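Local coordinates for protein nucleotide pyrophosphohydrolase (Bacillus cereus, PDB 5IE9) that probably hydrolyses nucleoside triphosphates to the monophosphate and pyrophosphate, as a manganese-binding, all-helical MazG-type pyrophosphohydrolase that assembles as a tetramer, at residues Met6-Gln10 and Ile83-Thr87; Tyr24-Met30 and Cys76-Leu81. One frame throughout, in Å; residues are numbered along the deposited sequence.

Contact 1 of 2, residues Met6-Gln10 and Ile83-Thr87; sequences MKDMQ and IDLET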
ATOM      1  N   MET C   6      23.491  -8.297   6.367  1.00 91.11           N
ATOM      2  CA  MET C   6      22.067  -8.609   6.169  1.00 88.54           C
ATOM      3  C   MET C   6      21.704  -9.960   6.804  1.00 88.22           C
ATOM      4  O   MET C   6      20.642 -10.087   7.415  1.00 87.92           O
ATOM      5  CB  MET C   6      21.714  -8.581   4.671  1.00 89.30           C
ATOM      6  CG  MET C   6      20.236  -8.683   4.311  1.00 88.91           C
ATOM      7  SD  MET C   6      19.200  -7.273   4.779  1.00 89.09           S
ATOM      8  CE  MET C   6      18.390  -7.939   6.220  1.00 85.26           C
ATOM      9  N   LYS C   7      22.602 -10.941   6.681  1.00 90.69           N
ATOM     10  CA  LYS C   7      22.432 -12.259   7.298  1.00 90.28           C
ATOM     11  C   LYS C   7      22.266 -12.184   8.812  1.00 88.50           C
ATOM     12  O   LYS C   7      21.394 -12.859   9.366  1.00 87.71           O
ATOM     13  CB  LYS C   7      23.583 -13.198   6.926  1.00 94.93           C
ATOM     14  CG  LYS C   7      23.413 -13.838   5.562  1.00 98.24           C
ATOM     15  CD  LYS C   7      24.120 -15.183   5.479  1.00105.30           C
ATOM     16  CE  LYS C   7      23.722 -15.956   4.226  1.00109.01           C
ATOM     17  NZ  LYS C   7      24.123 -15.290   2.953  1.00108.97           N
ATOM     18  N   ASP C   8      23.085 -11.353   9.463  1.00 88.58           N
ATOM     19  CA  ASP C   8      23.009 -11.132  10.913  1.00 88.49           C
ATOM     20  C   ASP C   8      21.732 -10.411  11.358  1.00 84.71           C
ATOM     21  O   ASP C   8      21.121 -10.809  12.351  1.00 84.26           O
ATOM     22  CB  ASP C   8      24.245 -10.389  11.433  1.00 92.52           C
ATOM     23  CG  ASP C   8      25.511 -11.237  11.393  1.00 97.99           C
ATOM     24  OD1 ASP C   8      25.444 -12.469  11.612  1.00 99.52           O
ATOM     25  OD2 ASP C   8      26.585 -10.652  11.142  1.00100.92           O
ATOM     26  N   MET C   9      21.331  -9.364  10.628  1.00 82.17           N
ATOM     27  CA  MET C   9      20.085  -8.630  10.910  1.00 78.24           C
ATOM     28  C   MET C   9      18.880  -9.572  10.860  1.00 75.26           C
ATOM     29  O   MET C   9      17.975  -9.461  11.685  1.00 72.63           O
ATOM     30  CB  MET C   9      19.873  -7.462   9.940  1.00 78.90           C
ATOM     31  CG  MET C   9      21.123  -6.668   9.593  1.00 82.86           C
ATOM     32  SD  MET C   9      20.971  -4.966   8.999  1.00 85.80           S
ATOM     33  CE  MET C   9      19.406  -4.926   8.129  1.00 83.54           C
ATOM     34  N   GLN C  10      18.894 -10.498   9.896  1.00 75.38           N
ATOM     35  CA  GLN C  10      17.876 -11.546   9.779  1.00 75.40           C
ATOM     36  C   GLN C  10      17.936 -12.538  10.945  1.00 77.31           C
ATOM     37  O   GLN C  10      16.894 -12.877  11.513  1.00 77.46           O
ATOM     38  CB  GLN C  10      17.947 -12.256   8.415  1.00 77.24           C
ATOM     39  CG  GLN C  10      17.512 -11.372   7.253  1.00 77.21           C
ATOM     40  CD  GLN C  10      17.395 -12.091   5.924  1.00 81.32           C
ATOM     41  OE1 GLN C  10      18.157 -11.824   4.996  1.00 85.32           O
ATOM     42  NE2 GLN C  10      16.423 -12.985   5.812  1.00 83.23           N
ATOM     43  N   ILE C  83      13.753 -17.148   3.046  1.00 84.09           N
ATOM     44  CA  ILE C  83      14.372 -16.306   2.022  1.00 82.44           C
ATOM     45  C   ILE C  83      15.505 -15.473   2.632  1.00 83.01           C
ATOM     46  O   ILE C  83      15.332 -14.830   3.678  1.00 81.25           O
ATOM     47  CB  ILE C  83      13.329 -15.394   1.323  1.00 78.63           C
ATOM     48  CG1 ILE C  83      12.293 -16.249   0.584  1.00 79.47           C
ATOM     49  CG2 ILE C  83      14.003 -14.420   0.359  1.00 76.69           C
ATOM     50  CD1 ILE C  83      11.007 -15.525   0.225  1.00 78.93           C
ATOM     51  N   ASP C  84      16.659 -15.504   1.966  1.00 85.48           N
ATOM     52  CA  ASP C  84      17.802 -14.679   2.338  1.00 87.08           C
ATOM     53  C   ASP C  84      17.807 -13.399   1.505  1.00 84.15           C
ATOM     54  O   ASP C  84      17.953 -13.459   0.281  1.00 84.45           O
ATOM     55  CB  ASP C  84      19.107 -15.466   2.154  1.00 92.23           C
ATOM     56  CG  ASP C  84      20.339 -14.623   2.416  1.00 95.42           C
ATOM     57  OD1 ASP C  84      20.504 -14.111   3.551  1.00 96.88           O
ATOM     58  OD2 ASP C  84      21.143 -14.471   1.476  1.00 97.59           O
ATOM     59  N   LEU C  85      17.654 -12.255   2.178  1.00 81.43           N
ATOM     60  CA  LEU C  85      17.542 -10.941   1.506  1.00 79.07           C
ATOM     61  C   LEU C  85      18.825 -10.447   0.813  1.00 81.24           C
ATOM     62  O   LEU C  85      18.761  -9.548  -0.030  1.00 80.70           O
ATOM     63  CB  LEU C  85      17.004  -9.863   2.457  1.00 75.62           C
ATOM     64  CG  LEU C  85      15.558  -9.942   2.953  1.00 73.61           C
ATOM     65  CD1 LEU C  85      15.375  -8.995   4.125  1.00 72.95           C
ATOM     66  CD2 LEU C  85      14.525  -9.647   1.871  1.00 71.66           C
ATOM     67  N   GLU C  86      19.974 -11.020   1.176  1.00 83.87           N
ATOM     68  CA  GLU C  86      21.231 -10.768   0.471  1.00 85.44           C
ATOM     69  C   GLU C  86      21.157 -11.373  -0.929  1.00 85.80           C
ATOM     70  O   GLU C  86      21.516 -10.712  -1.909  1.00 85.69           O
ATOM     71  CB  GLU C  86      22.422 -11.333   1.251  1.00 89.83           C
ATOM     72  CG  GLU C  86      23.793 -10.985   0.673  1.00 93.39           C
ATOM     73  CD  GLU C  86      24.963 -11.590   1.445  1.00 98.55           C
ATOM     74  OE1 GLU C  86      24.760 -12.156   2.550  1.00 99.88           O
ATOM     75  OE2 GLU C  86      26.104 -11.490   0.942  1.00101.21           O
ATOM     76  N   THR C  87      20.682 -12.622  -1.007  1.00 85.50           N
ATOM     77  CA  THR C  87      20.422 -13.293  -2.286  1.00 85.67           C
ATOM     78  C   THR C  87      19.407 -12.488  -3.103  1.00 83.13           C
ATOM     79  O   THR C  87      19.657 -12.189  -4.267  1.00 84.94           O
ATOM     80  CB  THR C  87      19.941 -14.756  -2.105  1.00 86.54           C
ATOM     81  OG1 THR C  87      20.801 -15.442  -1.188  1.00 88.19           O
ATOM     82  CG2 THR C  87      19.941 -15.509  -3.437  1.00 88.61           C
TER
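This is a mainly polar contact combining side-chain-to-backbone hydrogen bonds with a salt-bridge network, in which the first turn of the N-terminal helix 6-17 meets the loop and first turn of the C-terminal helix 85-96. The backbones come close at one point, the CA atoms of Met6 and Glu86 at 6.2 Å, and the two segments bury 334 Å². Gln10 reaches the opposing backbone with both ends of its amide. Its NE2 donates to Ile83 O at 3.0 Å and its OE1 accepts from Leu85 N at 2.9 Å, with N-H...acceptor angles of 154° and 155°, both normal. Asp84, between these two residues, is the N-cap of helix 85-96: its OD2 accepts from Thr87 N at 3.1 Å and from Thr87 OG1 at 2.9 Å. The same OD2 faces Lys7 NZ at 3.4 Å, a salt bridge whose hydrogen bond is weak, while Lys7 NZ pairs with Glu86 OE1 at 3.2 Å; the lysine thus joins two carboxylates. The other oxygen of Glu86, OE2, is hydrogen-bonded to the backbone N of Lys4 of the second subunit, which ties this network to the assembly. On the apolar side Met6 CE packs on Leu85 CD1 at 3.8 Å, and both side chains also touch Ile75 of helix 62-80. Leu85 N, in the first turn of its helix, lacks an acceptor four residues back within that helix, and the Gln10 amide supplies one. The chemistry therefore implies that Gln10 of helix 6-17 supplements the Asp84 cap at the start of helix 85-96, with Lys7 offsetting the negative charge gathered there.

Contact 2 of 2, residues Tyr24-Met30 and Cys76-Leu81; sequences YFSPLAM and CMANSL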
ATOM      1  N   TYR C  24       6.189 -16.741  13.711  1.00 87.94           N
ATOM      2  CA  TYR C  24       5.878 -15.838  12.605  1.00 83.43           C
ATOM      3  C   TYR C  24       4.397 -15.836  12.256  1.00 82.92           C
ATOM      4  O   TYR C  24       3.732 -16.867  12.349  1.00 84.77           O
ATOM      5  CB  TYR C  24       6.717 -16.182  11.368  1.00 78.87           C
ATOM      6  CG  TYR C  24       8.173 -15.827  11.523  1.00 78.76           C
ATOM      7  CD1 TYR C  24       8.585 -14.487  11.554  1.00 77.24           C
ATOM      8  CD2 TYR C  24       9.151 -16.830  11.649  1.00 80.61           C
ATOM      9  CE1 TYR C  24       9.927 -14.156  11.707  1.00 78.87           C
ATOM     10  CE2 TYR C  24      10.496 -16.506  11.795  1.00 81.43           C
ATOM     11  CZ  TYR C  24      10.873 -15.171  11.825  1.00 81.00           C
ATOM     12  OH  TYR C  24      12.190 -14.832  11.965  1.00 83.76           O
ATOM     13  N   PHE C  25       3.892 -14.666  11.868  1.00 82.16           N
ATOM     14  CA  PHE C  25       2.551 -14.537  11.294  1.00 82.47           C
ATOM     15  C   PHE C  25       2.527 -15.254   9.940  1.00 79.07           C
ATOM     16  O   PHE C  25       3.555 -15.337   9.268  1.00 78.42           O
ATOM     17  CB  PHE C  25       2.179 -13.048  11.142  1.00 83.92           C
ATOM     18  CG  PHE C  25       1.485 -12.446  12.353  1.00 89.53           C
ATOM     19  CD1 PHE C  25       1.813 -12.848  13.672  1.00 93.60           C
ATOM     20  CD2 PHE C  25       0.508 -11.443  12.180  1.00 90.89           C
ATOM     21  CE1 PHE C  25       1.162 -12.283  14.772  1.00 98.92           C
ATOM     22  CE2 PHE C  25      -0.149 -10.876  13.279  1.00 94.47           C
ATOM     23  CZ  PHE C  25       0.182 -11.293  14.573  1.00 99.79           C
ATOM     24  N   SER C  26       1.365 -15.788   9.561  1.00 78.79           N
ATOM     25  CA  SER C  26       1.171 -16.416   8.243  1.00 76.41           C
ATOM     26  C   SER C  26       1.418 -15.385   7.132  1.00 72.95           C
ATOM     27  O   SER C  26       1.183 -14.191   7.350  1.00 71.25           O
ATOM     28  CB  SER C  26      -0.236 -17.021   8.127  1.00 80.34           C
ATOM     29  OG  SER C  26      -1.246 -16.020   8.062  1.00 81.63           O
ATOM     30  N   PRO C  27       1.909 -15.830   5.948  1.00 71.54           N
ATOM     31  CA  PRO C  27       2.286 -14.890   4.876  1.00 68.76           C
ATOM     32  C   PRO C  27       1.231 -13.824   4.513  1.00 67.61           C
ATOM     33  O   PRO C  27       1.589 -12.679   4.243  1.00 66.27           O
ATOM     34  CB  PRO C  27       2.594 -15.811   3.681  1.00 69.84           C
ATOM     35  CG  PRO C  27       2.185 -17.184   4.097  1.00 71.95           C
ATOM     36  CD  PRO C  27       2.262 -17.213   5.583  1.00 72.43           C
ATOM     37  N   LEU C  28      -0.048 -14.194   4.536  1.00 69.10           N
ATOM     38  CA  LEU C  28      -1.134 -13.263   4.232  1.00 68.85           C
ATOM     39  C   LEU C  28      -1.342 -12.225   5.348  1.00 68.40           C
ATOM     40  O   LEU C  28      -1.593 -11.050   5.068  1.00 68.19           O
ATOM     41  CB  LEU C  28      -2.413 -14.050   3.941  1.00 71.66           C
ATOM     42  CG  LEU C  28      -3.315 -13.744   2.740  1.00 73.37           C
ATOM     43  CD1 LEU C  28      -2.547 -13.348   1.484  1.00 71.53           C
ATOM     44  CD2 LEU C  28      -4.193 -14.957   2.464  1.00 77.45           C
ATOM     45  N   ALA C  29      -1.222 -12.668   6.601  1.00 69.53           N
ATOM     46  CA  ALA C  29      -1.195 -11.784   7.775  1.00 69.88           C
ATOM     47  C   ALA C  29      -0.001 -10.814   7.751  1.00 68.16           C
ATOM     48  O   ALA C  29      -0.151  -9.635   8.092  1.00 68.42           O
ATOM     49  CB  ALA C  29      -1.190 -12.607   9.052  1.00 71.07           C
ATOM     50  N   MET C  30       1.168 -11.322   7.349  1.00 67.35           N
ATOM     51  CA  MET C  30       2.377 -10.520   7.112  1.00 66.16           C
ATOM     52  C   MET C  30       2.148  -9.448   6.071  1.00 62.98           C
ATOM     53  O   MET C  30       2.614  -8.320   6.226  1.00 61.82           O
ATOM     54  CB  MET C  30       3.520 -11.391   6.585  1.00 69.03           C
ATOM     55  CG  MET C  30       4.125 -12.337   7.588  1.00 74.55           C
ATOM     56  SD  MET C  30       5.339 -11.494   8.602  1.00 78.69           S
ATOM     57  CE  MET C  30       6.109 -12.941   9.332  1.00 80.52           C
ATOM     58  N   CYS C  76      10.956 -10.234   8.775  1.00 68.13           N
ATOM     59  CA  CYS C  76       9.986 -11.225   9.246  1.00 70.58           C
ATOM     60  C   CYS C  76       9.413 -12.060   8.100  1.00 71.78           C
ATOM     61  O   CYS C  76       9.454 -13.290   8.155  1.00 73.82           O
ATOM     62  CB  CYS C  76       8.863 -10.555  10.033  1.00 69.51           C
ATOM     63  SG  CYS C  76       9.384  -9.974  11.653  1.00 72.16           S
ATOM     64  N   MET C  77       8.912 -11.381   7.065  1.00 71.01           N
ATOM     65  CA  MET C  77       8.392 -12.012   5.858  1.00 71.79           C
ATOM     66  C   MET C  77       9.437 -12.973   5.271  1.00 72.27           C
ATOM     67  O   MET C  77       9.141 -14.150   5.029  1.00 73.27           O
ATOM     68  CB  MET C  77       7.980 -10.924   4.855  1.00 73.48           C
ATOM     69  CG  MET C  77       7.559 -11.396   3.468  1.00 77.27           C
ATOM     70  SD  MET C  77       5.859 -11.984   3.411  1.00 84.37           S
ATOM     71  CE  MET C  77       4.958 -10.451   3.172  1.00 80.80           C
ATOM     72  N   ALA C  78      10.659 -12.470   5.090  1.00 70.48           N
ATOM     73  CA  ALA C  78      11.742 -13.223   4.475  1.00 71.60           C
ATOM     74  C   ALA C  78      12.156 -14.439   5.309  1.00 74.42           C
ATOM     75  O   ALA C  78      12.405 -15.514   4.757  1.00 77.07           O
ATOM     76  CB  ALA C  78      12.932 -12.315   4.210  1.00 70.42           C
ATOM     77  N   ASN C  79      12.215 -14.263   6.629  1.00 74.04           N
ATOM     78  CA  ASN C  79      12.564 -15.338   7.550  1.00 75.68           C
ATOM     79  C   ASN C  79      11.501 -16.421   7.569  1.00 77.29           C
ATOM     80  O   ASN C  79      11.818 -17.606   7.466  1.00 79.39           O
ATOM     81  CB  ASN C  79      12.757 -14.796   8.960  1.00 75.91           C
ATOM     82  CG  ASN C  79      14.008 -13.942   9.121  1.00 76.30           C
ATOM     83  OD1 ASN C  79      14.246 -13.413  10.206  1.00 77.46           O
ATOM     84  ND2 ASN C  79      14.807 -13.800   8.066  1.00 75.35           N
ATOM     85  N   SER C  80      10.243 -15.989   7.694  1.00 77.66           N
ATOM     86  CA  SER C  80       9.041 -16.833   7.583  1.00 79.48           C
ATOM     87  C   SER C  80       9.089 -17.841   6.424  1.00 80.90           C
ATOM     88  O   SER C  80       8.664 -18.987   6.586  1.00 82.41           O
ATOM     89  CB  SER C  80       7.806 -15.934   7.453  1.00 78.63           C
ATOM     90  OG  SER C  80       6.649 -16.643   7.048  1.00 82.92           O
ATOM     91  N   LEU C  81       9.626 -17.406   5.280  1.00 80.28           N
ATOM     92  CA  LEU C  81       9.660 -18.204   4.044  1.00 81.53           C
ATOM     93  C   LEU C  81      11.069 -18.673   3.656  1.00 83.97           C
ATOM     94  O   LEU C  81      11.319 -19.022   2.497  1.00 85.06           O
ATOM     95  CB  LEU C  81       9.016 -17.423   2.884  1.00 78.36           C
ATOM     96  CG  LEU C  81       7.658 -16.740   3.082  1.00 76.63           C
ATOM     97  CD1 LEU C  81       7.430 -15.708   1.988  1.00 75.05           C
ATOM     98  CD2 LEU C  81       6.507 -17.733   3.146  1.00 77.54           C
TER
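Tyr24 lays its ring over the last turn of helix 62-80, with one face above Ser80: Tyr24 CD2 is 4.1 Å from Ser80 CA, and the two CB atoms are also 4.1 Å apart. Farther along the ring, Tyr24 CE1 approaches Cys76 O at 3.7 Å and Cys76 CB at 4.1 Å, so the aromatic group spans one helical turn, from residue 76 to residue 80. Its OH is hydrogen-bonded to Asp14 of helix 6-17, whose Ile17 also packs against the tyrosine. Met30 comes in beside the ring, its CE 3.7 Å from Cys76 CB and 3.9 Å from Ser80 CB. The arrangement belongs to the all-helical MazG fold: the start of helix 27-49 packs on the end of helix 62-80, and these helices carry Glu37 and Glu66, the manganese ligands. The ion itself is about 13 Å from the Cys76 side chain, which places this contact away from the metal, toward one end of the helix pair. Met77 brings its CE to 3.8 Å from Met30 CB, where the CA atoms of the two methionines are 6.3 Å apart, and its side chain continues onto Met31 and Leu34 of helix 27-49. Near the start of helix 27-49, Pro27 CB lies 4.4 Å from Leu81 CD2, a looser approach; both residues are also packed by Tyr49 of the second subunit. Pro27 directly follows the N-cap Ser26, and Met30 N bonds to Ser26 O at 2.9 Å, so the helix is already regular where Met30 enters the interface.

Contact 2 is nested within the loop that contact 1 closes: along the chain the order is 6-10, 24-30, 76-81, 83-87, and the two centres lie 14 Å apart. Between them the contacts involve all four helices of the chain. Helices 62-80 and 85-96 are consecutive, and the short turn between them joins the sites directly, with Ile83 N 2.7 Å from Ala78 O, a probable hydrogen bond, and Leu85 CG 3.8 Å from Ala78 CB. Helix 6-17 bridges the same junction, Gln10 NE2 lying 3.9 Å from Ala78 CB. The terminal helices are thereby joined to the metal-bearing pair, and both contacts also touch the second subunit, linking the chain's packing to its oligomer.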